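Local coordinates for protein aminoglycoside acetyltransferase meta-AAC0020 (Uncultured bacterium, PDB 5F47) that probably transfers the acetyl group of acetyl-coenzyme A to aminoglycoside antibiotics, as a resistance enzyme of the GCN5-related N-acetyltransferase family, at residues Q26-K38 and I89-Q101. Numbering follows the deposited sequence.
Sequences QLIRLFEAVFEMK and IYDLAVDTNWQRQ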
ATOM      1  N   GLN B  26     -16.779  14.897  -2.300  1.00 20.35           N
ATOM      2  CA  GLN B  26     -16.491  15.598  -3.559  1.00 21.28           C
ATOM      3  C   GLN B  26     -15.269  15.013  -4.259  1.00 18.75           C
ATOM      4  O   GLN B  26     -15.274  14.825  -5.483  1.00 18.89           O
ATOM      5  CB  GLN B  26     -16.264  17.092  -3.324  1.00 25.42           C
ATOM      6  CG  GLN B  26     -17.498  17.915  -3.069  1.00 32.67           C
ATOM      7  CD  GLN B  26     -17.134  19.373  -2.840  1.00 38.74           C
ATOM      8  OE1 GLN B  26     -16.595  20.041  -3.730  1.00 40.79           O
ATOM      9  NE2 GLN B  26     -17.404  19.867  -1.636  1.00 41.07           N
ATOM     10  N   LEU B  27     -14.215  14.725  -3.494  1.00 17.75           N
ATOM     11  CA  LEU B  27     -13.020  14.137  -4.084  1.00 16.53           C
ATOM     12  C   LEU B  27     -13.311  12.753  -4.660  1.00 15.98           C
ATOM     13  O   LEU B  27     -12.854  12.427  -5.753  1.00 16.47           O
ATOM     14  CB  LEU B  27     -11.884  14.044  -3.059  1.00 15.68           C
ATOM     15  CG  LEU B  27     -10.590  13.471  -3.649  1.00 17.02           C
ATOM     16  CD1 LEU B  27     -10.060  14.341  -4.800  1.00 18.44           C
ATOM     17  CD2 LEU B  27      -9.525  13.300  -2.570  1.00 17.19           C
ATOM     18  N   ILE B  28     -14.086  11.953  -3.931  1.00 15.80           N
ATOM     19  CA  ILE B  28     -14.415  10.610  -4.391  1.00 16.50           C
ATOM     20  C   ILE B  28     -15.208  10.703  -5.701  1.00 16.68           C
ATOM     21  O   ILE B  28     -14.955   9.940  -6.631  1.00 17.14           O
ATOM     22  CB  ILE B  28     -15.189   9.835  -3.322  1.00 14.35           C
ATOM     23  CG1 ILE B  28     -14.278   9.563  -2.121  1.00 15.28           C
ATOM     24  CG2 ILE B  28     -15.715   8.512  -3.896  1.00 18.24           C
ATOM     25  CD1 ILE B  28     -15.032   9.174  -0.852  1.00 17.13           C
ATOM     26  N   ARG B  29     -16.130  11.660  -5.801  1.00 16.68           N
ATOM     27  CA  ARG B  29     -16.840  11.867  -7.065  1.00 18.08           C
ATOM     28  C   ARG B  29     -15.908  12.325  -8.179  1.00 17.89           C
ATOM     29  O   ARG B  29     -16.111  11.982  -9.337  1.00 20.60           O
ATOM     30  CB  ARG B  29     -17.973  12.884  -6.906  1.00 20.80           C
ATOM     31  CG  ARG B  29     -19.113  12.400  -6.012  1.00 22.64           C
ATOM     32  CD  ARG B  29     -19.690  11.072  -6.492  1.00 24.68           C
ATOM     33  NE  ARG B  29     -20.901  10.714  -5.757  1.00 25.53           N
ATOM     34  CZ  ARG B  29     -21.565   9.575  -5.930  1.00 27.14           C
ATOM     35  NH1 ARG B  29     -21.142   8.674  -6.816  1.00 27.02           N
ATOM     36  NH2 ARG B  29     -22.653   9.335  -5.210  1.00 28.86           N
ATOM     37  N   LEU B  30     -14.893  13.119  -7.838  1.00 17.50           N
ATOM     38  CA  LEU B  30     -13.917  13.528  -8.838  0.54 18.41           C
ATOM     39  C   LEU B  30     -13.156  12.307  -9.355  1.00 16.88           C
ATOM     40  O   LEU B  30     -12.932  12.173 -10.562  1.00 18.47           O
ATOM     41  CB  LEU B  30     -12.964  14.571  -8.257  0.54 18.49           C
ATOM     42  CG  LEU B  30     -12.042  15.306  -9.231  0.54 18.47           C
ATOM     43  CD1 LEU B  30     -11.740  16.706  -8.712  0.54 19.17           C
ATOM     44  CD2 LEU B  30     -10.756  14.518  -9.389  0.54 17.77           C
ATOM     45  N   PHE B  31     -12.765  11.417  -8.443  1.00 15.58           N
ATOM     46  CA  PHE B  31     -12.100  10.170  -8.822  1.00 15.15           C
ATOM     47  C   PHE B  31     -12.995   9.356  -9.766  1.00 15.96           C
ATOM     48  O   PHE B  31     -12.533   8.826 -10.781  1.00 17.16           O
ATOM     49  CB  PHE B  31     -11.769   9.315  -7.593  1.00 15.18           C
ATOM     50  CG  PHE B  31     -10.645   9.840  -6.727  1.00 15.69           C
ATOM     51  CD1 PHE B  31      -9.697  10.722  -7.219  1.00 16.55           C
ATOM     52  CD2 PHE B  31     -10.531   9.396  -5.423  1.00 16.95           C
ATOM     53  CE1 PHE B  31      -8.637  11.186  -6.384  1.00 15.75           C
ATOM     54  CE2 PHE B  31      -9.507   9.838  -4.603  1.00 15.75           C
ATOM     55  CZ  PHE B  31      -8.553  10.724  -5.082  1.00 15.19           C
ATOM     56  N   GLU B  32     -14.264   9.232  -9.410  1.00 17.93           N
ATOM     57  CA  GLU B  32     -15.204   8.468 -10.230  1.00 16.94           C
ATOM     58  C   GLU B  32     -15.271   9.018 -11.655  1.00 19.19           C
ATOM     59  O   GLU B  32     -15.325   8.255 -12.629  1.00 22.29           O
ATOM     60  CB  GLU B  32     -16.598   8.486  -9.603  1.00 18.29           C
ATOM     61  CG  GLU B  32     -17.653   7.768 -10.458  1.00 20.60           C
ATOM     62  CD  GLU B  32     -19.080   7.956  -9.953  1.00 23.31           C
ATOM     63  OE1 GLU B  32     -19.357   8.899  -9.179  1.00 24.93           O
ATOM     64  OE2 GLU B  32     -19.941   7.152 -10.348  1.00 24.21           O
ATOM     65  N   ALA B  33     -15.244  10.342 -11.777  1.00 19.75           N
ATOM     66  CA  ALA B  33     -15.316  11.005 -13.074  1.00 21.51           C
ATOM     67  C   ALA B  33     -14.003  10.865 -13.844  1.00 22.60           C
ATOM     68  O   ALA B  33     -13.996  10.405 -14.987  1.00 24.23           O
ATOM     69  CB  ALA B  33     -15.682  12.464 -12.893  1.00 22.45           C
ATOM     70  N   VAL B  34     -12.888  11.240 -13.218  1.00 21.03           N
ATOM     71  CA  VAL B  34     -11.612  11.275 -13.934  1.00 22.38           C
ATOM     72  C   VAL B  34     -11.119   9.877 -14.299  1.00 21.38           C
ATOM     73  O   VAL B  34     -10.584   9.686 -15.399  1.00 22.25           O
ATOM     74  CB  VAL B  34     -10.528  12.009 -13.106  1.00 22.56           C
ATOM     75  CG1 VAL B  34      -9.158  11.945 -13.802  1.00 24.17           C
ATOM     76  CG2 VAL B  34     -10.931  13.440 -12.899  1.00 23.99           C
ATOM     77  N   PHE B  35     -11.326   8.910 -13.400  1.00 18.52           N
ATOM     78  CA  PHE B  35     -10.905   7.529 -13.641  1.00 19.83           C
ATOM     79  C   PHE B  35     -11.978   6.766 -14.427  1.00 21.68           C
ATOM     80  O   PHE B  35     -11.810   5.581 -14.742  1.00 23.35           O
ATOM     81  CB  PHE B  35     -10.614   6.802 -12.329  1.00 18.86           C
ATOM     82  CG  PHE B  35      -9.552   7.454 -11.478  1.00 18.09           C
ATOM     83  CD1 PHE B  35      -8.498   8.154 -12.046  1.00 20.04           C
ATOM     84  CD2 PHE B  35      -9.608   7.344 -10.098  1.00 17.96           C
ATOM     85  CE1 PHE B  35      -7.518   8.746 -11.242  1.00 20.91           C
ATOM     86  CE2 PHE B  35      -8.638   7.940  -9.289  1.00 18.35           C
ATOM     87  CZ  PHE B  35      -7.589   8.630  -9.861  1.00 18.82           C
ATOM     88  N   GLU B  36     -13.078   7.454 -14.723  1.00 22.32           N
ATOM     89  CA  GLU B  36     -14.185   6.890 -15.506  1.00 24.15           C
ATOM     90  C   GLU B  36     -14.650   5.525 -14.976  1.00 21.53           C
ATOM     91  O   GLU B  36     -14.755   4.545 -15.729  1.00 22.91           O
ATOM     92  CB  GLU B  36     -13.786   6.782 -16.978  1.00 29.43           C
ATOM     93  CG  GLU B  36     -13.526   8.141 -17.636  1.00 35.89           C
ATOM     94  CD  GLU B  36     -13.244   8.034 -19.123  1.00 43.56           C
ATOM     95  OE1 GLU B  36     -12.239   7.396 -19.504  1.00 43.23           O
ATOM     96  OE2 GLU B  36     -14.044   8.583 -19.909  1.00 52.72           O
ATOM     97  N   MET B  37     -14.925   5.484 -13.675  1.00 20.34           N
ATOM     98  CA  MET B  37     -15.274   4.250 -12.980  1.00 19.95           C
ATOM     99  C   MET B  37     -16.677   3.778 -13.339  1.00 21.87           C
ATOM    100  O   MET B  37     -17.622   4.551 -13.285  1.00 24.80           O
ATOM    101  CB  MET B  37     -15.157   4.455 -11.473  1.00 18.71           C
ATOM    102  CG  MET B  37     -13.740   4.810 -11.038  1.00 18.73           C
ATOM    103  SD  MET B  37     -13.578   5.108  -9.263  1.00 18.60           S
ATOM    104  CE  MET B  37     -14.042   3.507  -8.614  1.00 17.80           C
ATOM    105  N   LYS B  38     -16.792   2.505 -13.710  1.00 20.81           N
ATOM    106  CA  LYS B  38     -18.077   1.929 -14.097  1.00 24.70           C
ATOM    107  C   LYS B  38     -18.814   1.328 -12.905  1.00 23.27           C
ATOM    108  O   LYS B  38     -18.209   0.685 -12.043  1.00 23.56           O
ATOM    109  CB  LYS B  38     -17.896   0.842 -15.162  1.00 28.91           C
ATOM    110  CG  LYS B  38     -17.273   1.303 -16.464  1.00 33.61           C
ATOM    111  CD  LYS B  38     -17.257   0.173 -17.496  1.00 39.28           C
ATOM    112  CE  LYS B  38     -16.820   0.686 -18.866  1.00 44.16           C
ATOM    113  NZ  LYS B  38     -15.487   1.350 -18.840  1.00 44.97           N
ATOM    114  N   ILE B  89       0.909   6.922  -1.465  1.00 11.49           N
ATOM    115  CA  ILE B  89      -0.120   7.667  -2.195  1.00 12.38           C
ATOM    116  C   ILE B  89      -0.899   6.675  -3.041  1.00 12.62           C
ATOM    117  O   ILE B  89      -0.319   5.998  -3.894  1.00 15.22           O
ATOM    118  CB  ILE B  89       0.491   8.756  -3.088  1.00 12.88           C
ATOM    119  CG1 ILE B  89       1.202   9.808  -2.229  1.00 12.39           C
ATOM    120  CG2 ILE B  89      -0.607   9.423  -3.940  1.00 14.71           C
ATOM    121  CD1 ILE B  89       2.020  10.822  -3.074  1.00 21.80           C
ATOM    122  N   TYR B  90      -2.205   6.572  -2.798  1.00 12.58           N
ATOM    123  CA  TYR B  90      -2.985   5.566  -3.477  1.00 12.49           C
ATOM    124  C   TYR B  90      -3.643   6.087  -4.757  1.00 14.47           C
ATOM    125  O   TYR B  90      -3.594   5.422  -5.799  1.00 16.50           O
ATOM    126  CB  TYR B  90      -4.051   4.985  -2.520  1.00 14.08           C
ATOM    127  CG  TYR B  90      -4.713   3.781  -3.125  1.00 14.98           C
ATOM    128  CD1 TYR B  90      -4.105   2.526  -3.071  1.00 17.04           C
ATOM    129  CD2 TYR B  90      -5.911   3.911  -3.825  1.00 16.22           C
ATOM    130  CE1 TYR B  90      -4.714   1.413  -3.679  1.00 19.04           C
ATOM    131  CE2 TYR B  90      -6.517   2.812  -4.434  1.00 19.83           C
ATOM    132  CZ  TYR B  90      -5.918   1.574  -4.355  1.00 20.79           C
ATOM    133  OH  TYR B  90      -6.553   0.518  -4.981  1.00 26.13           O
ATOM    134  N   ASP B  91      -4.312   7.235  -4.658  1.00 14.93           N
ATOM    135  CA  ASP B  91      -4.939   7.891  -5.818  1.00 15.32           C
ATOM    136  C   ASP B  91      -4.566   9.354  -5.876  1.00 14.26           C
ATOM    137  O   ASP B  91      -4.419   9.990  -4.851  1.00 14.87           O
ATOM    138  CB  ASP B  91      -6.469   7.815  -5.751  1.00 16.68           C
ATOM    139  CG  ASP B  91      -7.040   6.534  -6.300  1.00 20.33           C
ATOM    140  OD1 ASP B  91      -6.529   5.990  -7.313  1.00 21.24           O
ATOM    141  OD2 ASP B  91      -8.060   6.084  -5.722  1.00 20.88           O
ATOM    142  N   LEU B  92      -4.444   9.873  -7.092  1.00 15.88           N
ATOM    143  CA  LEU B  92      -4.267  11.300  -7.316  0.51 14.61           C
ATOM    144  C   LEU B  92      -5.021  11.654  -8.593  1.00 16.12           C
ATOM    145  O   LEU B  92      -4.876  10.981  -9.618  1.00 18.45           O
ATOM    146  CB  LEU B  92      -2.776  11.665  -7.423  0.51 14.89           C
ATOM    147  CG  LEU B  92      -2.394  13.119  -7.713  0.51 16.12           C
ATOM    148  CD1 LEU B  92      -1.033  13.422  -7.124  0.51 16.32           C
ATOM    149  CD2 LEU B  92      -2.382  13.405  -9.207  0.51 16.88           C
ATOM    150  N   ALA B  93      -5.839  12.697  -8.535  1.00 15.78           N
ATOM    151  CA  ALA B  93      -6.545  13.132  -9.721  1.00 17.77           C
ATOM    152  C   ALA B  93      -6.759  14.622  -9.706  1.00 18.77           C
ATOM    153  O   ALA B  93      -6.882  15.234  -8.645  1.00 18.86           O
ATOM    154  CB  ALA B  93      -7.896  12.406  -9.855  1.00 19.23           C
ATOM    155  N   VAL B  94      -6.818  15.188 -10.904  1.00 19.32           N
ATOM    156  CA  VAL B  94      -7.148  16.590 -11.100  1.00 19.59           C
ATOM    157  C   VAL B  94      -8.258  16.683 -12.138  1.00 21.37           C
ATOM    158  O   VAL B  94      -8.235  15.973 -13.148  1.00 22.23           O
ATOM    159  CB  VAL B  94      -5.912  17.399 -11.531  1.00 22.36           C
ATOM    160  CG1 VAL B  94      -6.287  18.846 -11.887  1.00 25.02           C
ATOM    161  CG2 VAL B  94      -4.879  17.380 -10.420  1.00 22.39           C
ATOM    162  N   ASP B  95      -9.250  17.514 -11.839  1.00 23.23           N
ATOM    163  CA  ASP B  95     -10.347  17.847 -12.748  1.00 27.14           C
ATOM    164  C   ASP B  95      -9.824  18.040 -14.168  1.00 28.26           C
ATOM    165  O   ASP B  95      -8.852  18.764 -14.378  1.00 26.05           O
ATOM    166  CB  ASP B  95     -11.039  19.122 -12.249  1.00 30.94           C
ATOM    167  CG  ASP B  95     -12.342  19.425 -12.967  1.00 36.55           C
ATOM    168  OD1 ASP B  95     -12.412  19.299 -14.209  1.00 38.41           O
ATOM    169  OD2 ASP B  95     -13.296  19.831 -12.272  1.00 39.44           O
ATOM    170  N   THR B  96     -10.457  17.396 -15.140  1.00 31.46           N
ATOM    171  CA  THR B  96     -10.001  17.488 -16.523  1.00 35.46           C
ATOM    172  C   THR B  96      -9.980  18.936 -17.029  1.00 37.47           C
ATOM    173  O   THR B  96      -9.190  19.277 -17.907  1.00 38.71           O
ATOM    174  CB  THR B  96     -10.880  16.636 -17.449  1.00 39.33           C
ATOM    175  OG1 THR B  96     -12.245  17.027 -17.291  1.00 42.17           O
ATOM    176  CG2 THR B  96     -10.745  15.163 -17.103  1.00 38.95           C
ATOM    177  N   ASN B  97     -10.826  19.786 -16.454  1.00 38.64           N
ATOM    178  CA  ASN B  97     -10.881  21.193 -16.844  1.00 41.74           C
ATOM    179  C   ASN B  97      -9.712  22.010 -16.312  1.00 37.59           C
ATOM    180  O   ASN B  97      -9.447  23.112 -16.802  1.00 37.99           O
ATOM    181  CB  ASN B  97     -12.190  21.826 -16.370  1.00 46.64           C
ATOM    182  CG  ASN B  97     -13.382  21.364 -17.175  1.00 53.50           C
ATOM    183  OD1 ASN B  97     -13.255  21.007 -18.348  1.00 56.44           O
ATOM    184  ND2 ASN B  97     -14.554  21.368 -16.550  1.00 56.38           N
ATOM    185  N   TRP B  98      -9.023  21.478 -15.307  1.00 34.52           N
ATOM    186  CA  TRP B  98      -7.955  22.237 -14.655  1.00 34.20           C
ATOM    187  C   TRP B  98      -6.597  21.538 -14.670  1.00 32.55           C
ATOM    188  O   TRP B  98      -5.717  21.877 -13.877  1.00 30.14           O
ATOM    189  CB  TRP B  98      -8.342  22.558 -13.206  1.00 34.88           C
ATOM    190  CG  TRP B  98      -9.649  23.292 -13.052  1.00 38.35           C
ATOM    191  CD1 TRP B  98     -10.863  22.749 -12.747  1.00 39.39           C
ATOM    192  CD2 TRP B  98      -9.868  24.703 -13.192  1.00 41.55           C
ATOM    193  NE1 TRP B  98     -11.823  23.731 -12.689  1.00 41.72           N
ATOM    194  CE2 TRP B  98     -11.237  24.939 -12.958  1.00 43.03           C
ATOM    195  CE3 TRP B  98      -9.039  25.787 -13.494  1.00 43.23           C
ATOM    196  CZ2 TRP B  98     -11.797  26.219 -13.019  1.00 46.10           C
ATOM    197  CZ3 TRP B  98      -9.596  27.051 -13.551  1.00 45.98           C
ATOM    198  CH2 TRP B  98     -10.961  27.256 -13.314  1.00 46.88           C
ATOM    199  N   GLN B  99      -6.420  20.577 -15.571  1.00 34.99           N
ATOM    200  CA  GLN B  99      -5.182  19.809 -15.629  1.00 36.63           C
ATOM    201  C   GLN B  99      -4.082  20.617 -16.300  1.00 40.79           C
ATOM    202  O   GLN B  99      -4.363  21.601 -16.984  1.00 42.21           O
ATOM    203  CB  GLN B  99      -5.400  18.489 -16.369  1.00 37.55           C
ATOM    204  CG  GLN B  99      -6.228  17.478 -15.582  1.00 36.50           C
ATOM    205  CD  GLN B  99      -6.403  16.160 -16.309  1.00 37.21           C
ATOM    206  OE1 GLN B  99      -6.269  16.086 -17.534  1.00 39.02           O
ATOM    207  NE2 GLN B  99      -6.714  15.106 -15.554  1.00 35.82           N
ATOM    208  N   ARG B 100      -2.837  20.193 -16.096  1.00 43.10           N
ATOM    209  CA  ARG B 100      -1.663  20.864 -16.655  1.00 48.31           C
ATOM    210  C   ARG B 100      -1.608  22.347 -16.288  1.00 43.78           C
ATOM    211  O   ARG B 100      -1.241  23.178 -17.108  1.00 44.36           O
ATOM    212  CB  ARG B 100      -1.617  20.704 -18.181  1.00 58.84           C
ATOM    213  CG  ARG B 100      -2.082  19.341 -18.686  1.00 67.01           C
ATOM    214  CD  ARG B 100      -2.360  19.361 -20.184  1.00 77.13           C
ATOM    215  NE  ARG B 100      -2.509  18.011 -20.725  1.00 83.51           N
ATOM    216  CZ  ARG B 100      -1.492  17.229 -21.075  1.00 88.52           C
ATOM    217  NH1 ARG B 100      -0.243  17.659 -20.940  1.00 90.14           N
ATOM    218  NH2 ARG B 100      -1.721  16.013 -21.558  1.00 90.77           N
ATOM    219  N   GLN B 101      -1.968  22.659 -15.046  1.00 39.22           N
ATOM    220  CA  GLN B 101      -1.902  24.017 -14.510  1.00 36.74           C
ATOM    221  C   GLN B 101      -1.263  24.019 -13.123  1.00 31.74           C
ATOM    222  O   GLN B 101      -1.533  24.904 -12.308  1.00 31.88           O
ATOM    223  CB  GLN B 101      -3.295  24.649 -14.454  1.00 40.10           C
ATOM    224  CG  GLN B 101      -3.971  24.763 -15.816  1.00 45.99           C
ATOM    225  CD  GLN B 101      -5.193  25.663 -15.800  1.00 50.11           C
ATOM    226  OE1 GLN B 101      -5.118  26.834 -15.423  1.00 52.06           O
ATOM    227  NE2 GLN B 101      -6.330  25.114 -16.205  1.00 51.64           N
TER
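The methyl group of Ala93 is the meeting point of helix 26-34 and strand 89-94, whose axes cross at 80° and come within 8.4 Å, a worked example of a helix packed across a strand. Three helix residues and Phe35, just past the helix end, converge on it: Leu30 CD2 lies 3.6 Å from Ala93 CB, Phe31 brings its ring edge to the methyl, Val34 CG1 is a looser neighbour, and Phe35 CZ comes within 3.8 Å of Ala93 CB.

Two residues earlier, Asp91 lies against both phenylalanine rings. Its CB sits over one face of the Phe31 ring, 4.0 Å from the centroid, a CH-pi contact, while Leu27 O, of the ring's own helix, nears the opposite face; both sit toward the rim. With CG anti to its carbonyl carbon (chi1 -85°), Asp91 carries its carboxylate obliquely to the Phe35 ring in van der Waals contact, OD1 3.5 Å from Phe35 CE2 and the planes 42° apart. Leu92 O lies in the plane of the Phe35 ring, at its edge, 3.6 Å from Phe35 CZ.

Val34 CG2 rests 3.7 Å from Val94 O, which also accepts a hydrogen bond from Gln99 NE2. Asp95 OD1 takes the backbone N of Asn97 in an Asx turn, and a Schellman motif at Glu36 ends the helix.

Tyr80 and Tyr81 of the second subunit extend the contact: both hydroxyls hydrogen-bond Asp91 OD2, and Tyr81 packs on Phe31 and Phe35. Leu92 and Val94 point the other way, against helix 103-117, so the two helices lie on opposite faces of the mixed sheet, as is characteristic of the GNAT fold.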